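Local coordinates for enterobactin synthetase component F-related protein (Vibrio cholerae serotype O1, PDB 4OXI) that probably activates glycine with ATP, as an adenylation domain holding glycyl-adenosine-5'-phosphate, in a lipopolysaccharide modification pathway that gives resistance to antimicrobial peptides, at residues 78-89 with 108-119; 386-394 with 402-410. All coordinates share one frame; numbering follows the deposited sequence.

Contact 1 of 2, residues 78-89 with 108-119; sequences YQEMTDMALSLS and LAAYSAIWASYL
Tyr78 begins the contact by laying the CD2-CE2 side of its ring against the far corner of the Trp115 indole, with Tyr78 CD2 3.5 Å from Trp115 CH2. The two planes are inclined at 36°, an oblique meeting, while the phenol hydroxyl is hydrogen-bonded to Ala281 O. One turn on, Met81 takes a face of the same indole: its CB sits 3.8 Å from the centroid of the Trp115 six-membered ring in a CH-pi contact. The bend at chi2 carries Met81 SD almost onto the normal of the six-membered ring, a distant Met-aromatic contact, and the further bend at chi3 brings Met81 CE over the middle of the indole, 4.2 Å above the Trp115 plane; SD also passes Leu108 CD1. Thr82 OG1 lies at the indole edge and is hydrogen-bonded to Tyr78 O. Together Tyr78, Met81, Thr82 and Ala85 form the hole that receives Trp115 as a knob.

Helix 108-119 is the connection of a beta-alpha-beta crossover between the parallel strands 99-102 and 123-126, and segment 78-89 of helix 78-95 crosses it at -63°, the axes coming within 7.6 Å. Farther along, Met84 reaches Leu108 tip to tip, and its SD lies 3.6 Å from Ser112 OG, a hydroxyl already engaged with Leu108 O. Ala85 is the reciprocal knob, among Ser112, Trp115, Ala116 and Leu119. Here the backbones come closest, the CA atoms of Ala85 and Ala116 4.0 Å apart, and Ala85 O is 3.1 Å from Ala116 CB. Leu86, whose CB points away, brings CD2 back across Leu119 CD1. Leu88 sets CB on Ala116 CB at 3.7 Å and CD1 near Ser112, and Ser89 CB rests against Ala116 O.

Contact 2 of 2, residues 386-394 with 402-410; sequences GRAFEEECL and ELMRFESAP
Phe406 N donates to Leu394 O at 3.0 Å, a backbone bond at the mouth of the beta hairpin formed by strands 394-397 and 403-405, part of the antiparallel sheet of the adenylation domain. The loop 389-393 leads into the first strand, and its polar groups fasten onto residues 405-407.

Apolar packing centres on Phe406, which is buried against Leu394, CB to CB at 3.8 Å. With CG anti to its backbone N (chi1 170°), the ring swings toward Arg387, whose guanidinium presents one face to Phe406 CE2 while NH1 lies near the plane of the ring at its edge. Leu461 touches both Leu394 and Phe406, and Lys456 makes a cation-pi contact with the ring.

Of the polar bonds made by side chains, Glu392 N to Glu407 OE2 is short (2.8 Å) and nearly straight at 167°, arriving from above the carboxylate plane. Arg405 NH2 reaches Glu392 O in a weak bond, its chain curling back through bends at chi2 and chi3.

Glu391 and Glu407 run alongside one another, pointing opposite ways, with their carboxylates turned by 56°, yet Glu391 OE2 and Glu407 OE2 stand 2.7 Å apart. Such proximity suggests that one of the two acids holds a proton. Arg387 NH2 draws on the other oxygen of Glu391 through a salt bridge, at 3.4 Å from Glu391 OE1.

Two waters complete the junction. Water 1 accepts from Cys393 N and donates to Glu407 OE2. Water 2 has three partners: it accepts from Arg405 NE in the guanidinium plane and donates to Glu407 OE1 and to Leu394 O, the latter at 2.7 Å.

How the contacts relate
Contact 1 closes before contact 2 opens along the chain, and both belong to the AMP-binding enzyme region. Their centres are 39 Å apart, the nearest atoms about 16 Å. They are tied to different sheets: contact 1 joins helices 78-95 and 108-119, the latter linking two strands of the five-stranded parallel sheet, whereas contact 2 spans from strand 387-388, outermost in the mixed five-stranded sheet, to the hairpin of strands 394-397 and 403-405 in the antiparallel sheet. The side chain of Leu394 in contact 2 is about 11 Å from glycyl-adenosine-5'-phosphate. The two contacts are therefore separate joints of one adenylation enzyme, with no direct touch between them.

Contact 1 of 2, residues 78-89 with 108-119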
loop_
_atom_site.group_PDB
_atom_site.type_symbol
_atom_site.label_atom_id
_atom_site.label_comp_id
_atom_site.label_asym_id
_atom_site.label_seq_id
_atom_site.Cartn_x
_atom_site.Cartn_y
_atom_site.Cartn_z
ATOM N N TYR A 78 -2.086 -7.863 -23.008
ATOM C CA TYR A 78 -2.891 -6.663 -22.802
ATOM C C TYR A 78 -4.304 -6.858 -23.338
ATOM O O TYR A 78 -5.274 -6.404 -22.730
ATOM C CB TYR A 78 -2.207 -5.419 -23.403
ATOM C CG TYR A 78 -1.246 -4.828 -22.410
ATOM C CD1 TYR A 78 0.085 -5.236 -22.360
ATOM C CD2 TYR A 78 -1.685 -3.909 -21.470
ATOM C CE1 TYR A 78 0.956 -4.719 -21.403
ATOM C CE2 TYR A 78 -0.834 -3.394 -20.525
ATOM C CZ TYR A 78 0.472 -3.805 -20.484
ATOM O OH TYR A 78 1.283 -3.272 -19.518
ATOM N N GLN A 79 -4.423 -7.578 -24.445
ATOM C CA GLN A 79 -5.723 -7.805 -25.058
ATOM C C GLN A 79 -6.558 -8.714 -24.177
ATOM O O GLN A 79 -7.758 -8.468 -23.969
ATOM C CB GLN A 79 -5.549 -8.427 -26.453
ATOM C CG GLN A 79 -6.866 -8.733 -27.181
ATOM C CD GLN A 79 -7.621 -7.476 -27.601
ATOM O OE1 GLN A 79 -7.070 -6.596 -28.266
ATOM N NE2 GLN A 79 -8.885 -7.380 -27.199
ATOM N N GLU A 80 -5.943 -9.772 -23.662
ATOM C CA GLU A 80 -6.677 -10.687 -22.803
ATOM C C GLU A 80 -7.087 -10.008 -21.498
ATOM O O GLU A 80 -8.185 -10.230 -21.008
ATOM C CB GLU A 80 -5.848 -11.943 -22.519
ATOM C CG GLU A 80 -5.650 -12.843 -23.741
ATOM C CD GLU A 80 -4.505 -13.849 -23.555
ATOM O OE1 GLU A 80 -3.644 -13.643 -22.665
ATOM O OE2 GLU A 80 -4.457 -14.837 -24.313
ATOM N N MET A 81 -6.204 -9.193 -20.924
ATOM C CA MET A 81 -6.537 -8.478 -19.687
ATOM C C MET A 81 -7.630 -7.447 -19.960
ATOM O O MET A 81 -8.516 -7.221 -19.129
ATOM C CB MET A 81 -5.298 -7.788 -19.095
ATOM C CG MET A 81 -4.277 -8.750 -18.480
ATOM S SD MET A 81 -4.979 -9.732 -17.124
ATOM C CE MET A 81 -5.492 -8.430 -15.989
ATOM N N THR A 82 -7.572 -6.828 -21.137
ATOM C CA THR A 82 -8.570 -5.833 -21.512
ATOM C C THR A 82 -9.954 -6.460 -21.675
ATOM O O THR A 82 -10.943 -5.883 -21.240
ATOM C CB THR A 82 -8.152 -5.082 -22.770
ATOM O OG1 THR A 82 -6.922 -4.387 -22.491
ATOM C CG2 THR A 82 -9.232 -4.074 -23.182
ATOM N N ASP A 83 -10.021 -7.652 -22.260
ATOM C CA ASP A 83 -11.296 -8.342 -22.415
ATOM C C ASP A 83 -11.918 -8.628 -21.048
ATOM O O ASP A 83 -13.114 -8.441 -20.851
ATOM C CB ASP A 83 -11.130 -9.679 -23.162
ATOM C CG ASP A 83 -10.672 -9.512 -24.618
ATOM O OD1 ASP A 83 -10.810 -8.403 -25.188
ATOM O OD2 ASP A 83 -10.181 -10.514 -25.196
ATOM N N MET A 84 -11.110 -9.121 -20.114
ATOM C CA MET A 84 -11.624 -9.435 -18.790
ATOM C C MET A 84 -12.029 -8.155 -18.060
ATOM O O MET A 84 -13.104 -8.084 -17.487
ATOM C CB MET A 84 -10.590 -10.211 -17.982
ATOM C CG MET A 84 -10.543 -11.677 -18.339
ATOM S SD MET A 84 -9.227 -12.528 -17.465
ATOM C CE MET A 84 -7.800 -12.133 -18.491
ATOM N N ALA A 85 -11.176 -7.141 -18.118
ATOM C CA ALA A 85 -11.414 -5.895 -17.403
ATOM C C ALA A 85 -12.674 -5.171 -17.898
ATOM O O ALA A 85 -13.546 -4.836 -17.098
ATOM C CB ALA A 85 -10.195 -4.999 -17.497
ATOM N N LEU A 86 -12.787 -4.952 -19.208
ATOM C CA LEU A 86 -13.971 -4.296 -19.752
ATOM C C LEU A 86 -15.236 -5.151 -19.674
ATOM O O LEU A 86 -16.339 -4.609 -19.660
ATOM C CB LEU A 86 -13.750 -3.814 -21.188
ATOM C CG LEU A 86 -12.655 -2.777 -21.408
ATOM C CD1 LEU A 86 -12.693 -2.293 -22.859
ATOM C CD2 LEU A 86 -12.810 -1.609 -20.444
ATOM N N SER A 87 -15.107 -6.471 -19.604
ATOM C CA SER A 87 -16.304 -7.282 -19.369
ATOM C C SER A 87 -16.855 -7.039 -17.966
ATOM O O SER A 87 -18.067 -6.863 -17.779
ATOM C CB SER A 87 -16.023 -8.776 -19.566
ATOM O OG SER A 87 -15.652 -9.058 -20.907
ATOM N N LEU A 88 -15.975 -7.060 -16.974
ATOM C CA LEU A 88 -16.400 -6.797 -15.603
ATOM C C LEU A 88 -16.951 -5.381 -15.491
ATOM O O LEU A 88 -18.037 -5.157 -14.958
ATOM C CB LEU A 88 -15.215 -6.970 -14.649
ATOM C CG LEU A 88 -14.785 -8.423 -14.433
ATOM C CD1 LEU A 88 -13.416 -8.472 -13.761
ATOM C CD2 LEU A 88 -15.831 -9.161 -13.595
ATOM N N SER A 89 -16.198 -4.426 -16.021
ATOM C CA SER A 89 -16.568 -3.010 -15.960
ATOM C C SER A 89 -17.934 -2.703 -16.613
ATOM O O SER A 89 -18.761 -1.966 -16.049
ATOM C CB SER A 89 -15.452 -2.193 -16.613
ATOM O OG SER A 89 -15.746 -0.824 -16.582
ATOM N N LEU A 108 -5.292 -13.841 -10.721
ATOM C CA LEU A 108 -5.779 -13.126 -11.895
ATOM C C LEU A 108 -7.024 -12.285 -11.609
ATOM O O LEU A 108 -7.157 -11.157 -12.107
ATOM C CB LEU A 108 -6.098 -14.132 -12.996
ATOM C CG LEU A 108 -6.929 -13.612 -14.167
ATOM C CD1 LEU A 108 -6.107 -12.605 -14.970
ATOM C CD2 LEU A 108 -7.401 -14.780 -15.045
ATOM N N ALA A 109 -7.937 -12.838 -10.814
ATOM C CA ALA A 109 -9.211 -12.176 -10.541
ATOM C C ALA A 109 -9.006 -10.825 -9.863
ATOM O O ALA A 109 -9.710 -9.876 -10.166
ATOM C CB ALA A 109 -10.095 -13.065 -9.704
ATOM N N ALA A 110 -8.026 -10.717 -8.970
ATOM C CA ALA A 110 -7.765 -9.424 -8.311
ATOM C C ALA A 110 -7.297 -8.364 -9.298
ATOM O O ALA A 110 -7.785 -7.227 -9.264
ATOM C CB ALA A 110 -6.752 -9.582 -7.191
ATOM N N TYR A 111 -6.345 -8.721 -10.167
ATOM C CA TYR A 111 -5.790 -7.757 -11.127
ATOM C C TYR A 111 -6.795 -7.418 -12.243
ATOM O O TYR A 111 -6.834 -6.287 -12.718
ATOM C CB TYR A 111 -4.423 -8.243 -11.672
ATOM C CG TYR A 111 -3.470 -8.488 -10.522
ATOM C CD1 TYR A 111 -2.696 -7.471 -10.010
ATOM C CD2 TYR A 111 -3.413 -9.725 -9.900
ATOM C CE1 TYR A 111 -1.861 -7.683 -8.911
ATOM C CE2 TYR A 111 -2.598 -9.945 -8.818
ATOM C CZ TYR A 111 -1.824 -8.923 -8.328
ATOM O OH TYR A 111 -1.019 -9.169 -7.243
ATOM N N SER A 112 -7.594 -8.401 -12.656
ATOM C CA SER A 112 -8.691 -8.172 -13.594
ATOM C C SER A 112 -9.650 -7.119 -13.048
ATOM O O SER A 112 -10.047 -6.211 -13.756
ATOM C CB SER A 112 -9.485 -9.476 -13.778
ATOM O OG SER A 112 -8.814 -10.361 -14.651
ATOM N N ALA A 113 -10.049 -7.282 -11.787
ATOM C CA ALA A 113 -11.015 -6.379 -11.159
ATOM C C ALA A 113 -10.440 -4.997 -10.943
ATOM O O ALA A 113 -11.155 -4.006 -11.066
ATOM C CB ALA A 113 -11.520 -6.959 -9.834
ATOM N N ILE A 114 -9.150 -4.917 -10.621
ATOM C CA ILE A 114 -8.509 -3.613 -10.434
ATOM C C ILE A 114 -8.413 -2.825 -11.755
ATOM O O ILE A 114 -8.725 -1.632 -11.791
ATOM C CB ILE A 114 -7.133 -3.741 -9.768
ATOM C CG1 ILE A 114 -7.292 -4.224 -8.325
ATOM C CG2 ILE A 114 -6.423 -2.391 -9.769
ATOM C CD1 ILE A 114 -5.993 -4.487 -7.602
ATOM N N TRP A 115 -8.026 -3.496 -12.839
ATOM C CA TRP A 115 -8.056 -2.871 -14.158
ATOM C C TRP A 115 -9.489 -2.477 -14.517
ATOM O O TRP A 115 -9.722 -1.411 -15.066
ATOM C CB TRP A 115 -7.596 -3.851 -15.224
ATOM C CG TRP A 115 -6.154 -4.019 -15.376
ATOM C CD1 TRP A 115 -5.215 -4.081 -14.389
ATOM C CD2 TRP A 115 -5.455 -4.197 -16.615
ATOM N NE1 TRP A 115 -3.961 -4.279 -14.943
ATOM C CE2 TRP A 115 -4.086 -4.354 -16.308
ATOM C CE3 TRP A 115 -5.855 -4.241 -17.953
ATOM C CZ2 TRP A 115 -3.117 -4.552 -17.293
ATOM C CZ3 TRP A 115 -4.882 -4.416 -18.939
ATOM C CH2 TRP A 115 -3.533 -4.576 -18.600
ATOM N N ALA A 116 -10.438 -3.360 -14.224
ATOM C CA ALA A 116 -11.842 -3.109 -14.535
ATOM C C ALA A 116 -12.318 -1.878 -13.796
ATOM O O ALA A 116 -13.051 -1.056 -14.339
ATOM C CB ALA A 116 -12.711 -4.324 -14.134
ATOM N N SER A 117 -11.919 -1.759 -12.536
ATOM C CA SER A 117 -12.353 -0.618 -11.747
ATOM C C SER A 117 -11.728 0.664 -12.268
ATOM O O SER A 117 -12.405 1.698 -12.382
ATOM C CB SER A 117 -12.005 -0.810 -10.270
ATOM O OG SER A 117 -12.198 0.416 -9.589
ATOM N N TYR A 118 -10.437 0.610 -12.585
ATOM C CA TYR A 118 -9.771 1.792 -13.121
ATOM C C TYR A 118 -10.378 2.220 -14.471
ATOM O O TYR A 118 -10.721 3.386 -14.666
ATOM C CB TYR A 118 -8.246 1.595 -13.271
ATOM C CG TYR A 118 -7.645 2.814 -13.924
ATOM C CD1 TYR A 118 -7.376 3.950 -13.176
ATOM C CD2 TYR A 118 -7.417 2.861 -15.298
ATOM C CE1 TYR A 118 -6.869 5.095 -13.760
ATOM C CE2 TYR A 118 -6.910 4.008 -15.899
ATOM C CZ TYR A 118 -6.648 5.122 -15.124
ATOM O OH TYR A 118 -6.142 6.266 -15.694
ATOM N N LEU A 119 -10.489 1.274 -15.401
ATOM C CA LEU A 119 -10.978 1.572 -16.743
ATOM C C LEU A 119 -12.405 2.108 -16.710
ATOM O O LEU A 119 -12.773 2.961 -17.522
ATOM C CB LEU A 119 -10.895 0.325 -17.617
ATOM C CG LEU A 119 -9.469 -0.098 -17.980
ATOM C CD1 LEU A 119 -9.470 -1.407 -18.749
ATOM C CD2 LEU A 119 -8.779 0.978 -18.805
#

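Contact 2 of 2, residues 386-394 with 402-410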
loop_
_atom_site.group_PDB
_atom_site.type_symbol
_atom_site.label_atom_id
_atom_site.label_comp_id
_atom_site.label_asym_id
_atom_site.label_seq_id
_atom_site.Cartn_x
_atom_site.Cartn_y
_atom_site.Cartn_z
ATOM N N GLY A 386 14.953 12.766 0.471
ATOM C CA GLY A 386 15.163 13.551 -0.738
ATOM C C GLY A 386 14.333 14.808 -0.844
ATOM O O GLY A 386 14.251 15.606 0.100
ATOM N N ARG A 387 13.721 14.991 -2.003
ATOM C CA ARG A 387 12.861 16.143 -2.225
ATOM C C ARG A 387 11.615 15.734 -2.987
ATOM O O ARG A 387 11.554 14.638 -3.554
ATOM C CB ARG A 387 13.618 17.239 -2.982
ATOM C CG ARG A 387 14.411 16.723 -4.172
ATOM C CD ARG A 387 14.971 17.877 -5.043
ATOM N NE ARG A 387 15.861 18.752 -4.284
ATOM C CZ ARG A 387 15.702 20.068 -4.188
ATOM N NH1 ARG A 387 16.551 20.795 -3.464
ATOM N NH2 ARG A 387 14.695 20.659 -4.823
ATOM N N ALA A 388 10.631 16.628 -3.007
ATOM C CA ALA A 388 9.322 16.334 -3.558
ATOM C C ALA A 388 9.352 16.262 -5.066
ATOM O O ALA A 388 10.185 16.900 -5.707
ATOM C CB ALA A 388 8.323 17.399 -3.116
ATOM N N PHE A 389 8.422 15.499 -5.632
ATOM C CA PHE A 389 8.226 15.489 -7.071
ATOM C C PHE A 389 7.835 16.877 -7.567
ATOM O O PHE A 389 8.265 17.298 -8.625
ATOM C CB PHE A 389 7.133 14.496 -7.446
ATOM C CG PHE A 389 7.475 13.071 -7.123
ATOM C CD1 PHE A 389 8.543 12.452 -7.736
ATOM C CD2 PHE A 389 6.709 12.344 -6.223
ATOM C CE1 PHE A 389 8.865 11.132 -7.449
ATOM C CE2 PHE A 389 7.026 11.019 -5.933
ATOM C CZ PHE A 389 8.105 10.417 -6.547
ATOM N N GLU A 390 7.015 17.575 -6.791
ATOM C CA GLU A 390 6.518 18.895 -7.164
ATOM C C GLU A 390 6.924 19.923 -6.127
ATOM O O GLU A 390 6.778 19.685 -4.927
ATOM C CB GLU A 390 4.996 18.869 -7.242
ATOM C CG GLU A 390 4.455 17.863 -8.230
ATOM C CD GLU A 390 2.956 17.957 -8.370
ATOM O OE1 GLU A 390 2.241 17.759 -7.352
ATOM O OE2 GLU A 390 2.496 18.242 -9.501
ATOM N N GLU A 391 7.414 21.078 -6.570
ATOM C CA GLU A 391 7.779 22.118 -5.611
ATOM C C GLU A 391 6.503 22.672 -4.991
ATOM O O GLU A 391 5.413 22.449 -5.521
ATOM C CB GLU A 391 8.650 23.209 -6.256
ATOM C CG GLU A 391 10.090 22.756 -6.639
ATOM C CD GLU A 391 11.107 22.754 -5.466
ATOM O OE1 GLU A 391 12.322 22.938 -5.731
ATOM O OE2 GLU A 391 10.718 22.553 -4.287
ATOM N N GLU A 392 6.649 23.337 -3.843
ATOM C CA GLU A 392 5.535 23.899 -3.063
ATOM C C GLU A 392 4.662 22.880 -2.338
ATOM O O GLU A 392 3.571 23.220 -1.877
ATOM C CB GLU A 392 4.663 24.833 -3.912
ATOM C CG GLU A 392 5.457 25.910 -4.627
ATOM C CD GLU A 392 4.586 27.003 -5.212
ATOM O OE1 GLU A 392 3.446 26.704 -5.649
ATOM O OE2 GLU A 392 5.051 28.165 -5.226
ATOM N N CYS A 393 5.151 21.649 -2.202
ATOM C CA CYS A 393 4.383 20.576 -1.563
ATOM C C CYS A 393 4.759 20.295 -0.116
ATOM O O CYS A 393 3.997 19.649 0.608
ATOM C CB CYS A 393 4.536 19.266 -2.353
ATOM S SG CYS A 393 3.534 19.256 -3.831
ATOM N N LEU A 394 5.940 20.737 0.297
ATOM C CA LEU A 394 6.462 20.352 1.595
ATOM C C LEU A 394 6.668 21.568 2.486
ATOM O O LEU A 394 7.081 22.630 2.018
ATOM C CB LEU A 394 7.797 19.641 1.431
ATOM C CG LEU A 394 7.828 18.389 0.556
ATOM C CD1 LEU A 394 9.214 17.790 0.576
ATOM C CD2 LEU A 394 6.817 17.373 1.052
ATOM N N GLU A 402 6.748 27.287 14.244
ATOM C CA GLU A 402 6.926 28.078 13.031
ATOM C C GLU A 402 6.811 27.194 11.783
ATOM O O GLU A 402 7.611 26.271 11.596
ATOM C CB GLU A 402 8.284 28.787 13.048
ATOM C CG GLU A 402 8.583 29.588 11.766
ATOM C CD GLU A 402 10.000 30.166 11.730
ATOM O OE1 GLU A 402 10.971 29.419 12.015
ATOM O OE2 GLU A 402 10.137 31.371 11.412
ATOM N N LEU A 403 5.814 27.474 10.943
ATOM C CA LEU A 403 5.652 26.774 9.679
ATOM C C LEU A 403 6.586 27.386 8.643
ATOM O O LEU A 403 6.618 28.599 8.467
ATOM C CB LEU A 403 4.205 26.852 9.193
ATOM C CG LEU A 403 3.812 25.961 8.005
ATOM C CD1 LEU A 403 2.357 25.561 8.092
ATOM C CD2 LEU A 403 4.062 26.643 6.670
ATOM N N MET A 404 7.330 26.537 7.947
ATOM C CA MET A 404 8.325 26.993 6.991
ATOM C C MET A 404 8.241 26.173 5.692
ATOM O O MET A 404 8.424 24.946 5.717
ATOM C CB MET A 404 9.710 26.841 7.622
ATOM C CG MET A 404 10.844 27.209 6.701
ATOM S SD MET A 404 11.247 28.962 6.790
ATOM C CE MET A 404 12.022 29.027 8.396
ATOM N N ARG A 405 7.941 26.826 4.570
ATOM C CA ARG A 405 7.929 26.135 3.277
ATOM C C ARG A 405 9.330 25.568 3.024
ATOM O O ARG A 405 10.327 26.155 3.448
ATOM C CB ARG A 405 7.533 27.082 2.132
ATOM C CG ARG A 405 6.203 27.819 2.313
ATOM C CD ARG A 405 5.046 26.839 2.381
ATOM N NE ARG A 405 4.788 26.248 1.072
ATOM C CZ ARG A 405 3.799 26.630 0.271
ATOM N NH1 ARG A 405 2.960 27.591 0.657
ATOM N NH2 ARG A 405 3.643 26.045 -0.910
ATOM N N PHE A 406 9.406 24.427 2.348
ATOM C CA PHE A 406 10.674 23.733 2.144
ATOM C C PHE A 406 11.694 24.579 1.371
ATOM O O PHE A 406 12.894 24.544 1.660
ATOM C CB PHE A 406 10.425 22.404 1.422
ATOM C CG PHE A 406 11.677 21.723 0.949
ATOM C CD1 PHE A 406 12.396 20.911 1.804
ATOM C CD2 PHE A 406 12.133 21.896 -0.348
ATOM C CE1 PHE A 406 13.553 20.275 1.378
ATOM C CE2 PHE A 406 13.295 21.267 -0.783
ATOM C CZ PHE A 406 14.001 20.454 0.083
ATOM N N GLU A 407 11.202 25.328 0.388
ATOM C CA GLU A 407 12.031 26.177 -0.469
ATOM C C GLU A 407 12.662 27.346 0.293
ATOM O O GLU A 407 13.651 27.914 -0.162
ATOM C CB GLU A 407 11.186 26.741 -1.613
ATOM C CG GLU A 407 10.575 25.691 -2.556
ATOM C CD GLU A 407 9.400 24.886 -1.951
ATOM O OE1 GLU A 407 8.853 25.266 -0.881
ATOM O OE2 GLU A 407 9.031 23.853 -2.560
ATOM N N SER A 408 12.076 27.706 1.436
ATOM C CA SER A 408 12.556 28.816 2.263
ATOM C C SER A 408 13.362 28.344 3.475
ATOM O O SER A 408 14.052 29.131 4.117
ATOM C CB SER A 408 11.380 29.656 2.771
ATOM O OG SER A 408 10.638 30.210 1.707
ATOM N N ALA A 409 13.259 27.064 3.809
ATOM C CA ALA A 409 13.910 26.568 5.015
ATOM C C ALA A 409 15.425 26.551 4.858
ATOM O O ALA A 409 15.936 26.129 3.829
ATOM C CB ALA A 409 13.401 25.185 5.358
ATOM N N PRO A 410 16.148 26.991 5.897
ATOM C CA PRO A 410 17.613 27.079 5.857
ATOM C C PRO A 410 18.260 25.742 6.187
ATOM O O PRO A 410 17.586 24.858 6.715
ATOM C CB PRO A 410 17.918 28.081 6.974
ATOM C CG PRO A 410 16.822 27.828 7.992
ATOM C CD PRO A 410 15.590 27.473 7.179
HETATM O O HOH W 1 8.366 21.382 -1.869
HETATM O O HOH W 2 6.540 24.257 -0.017
#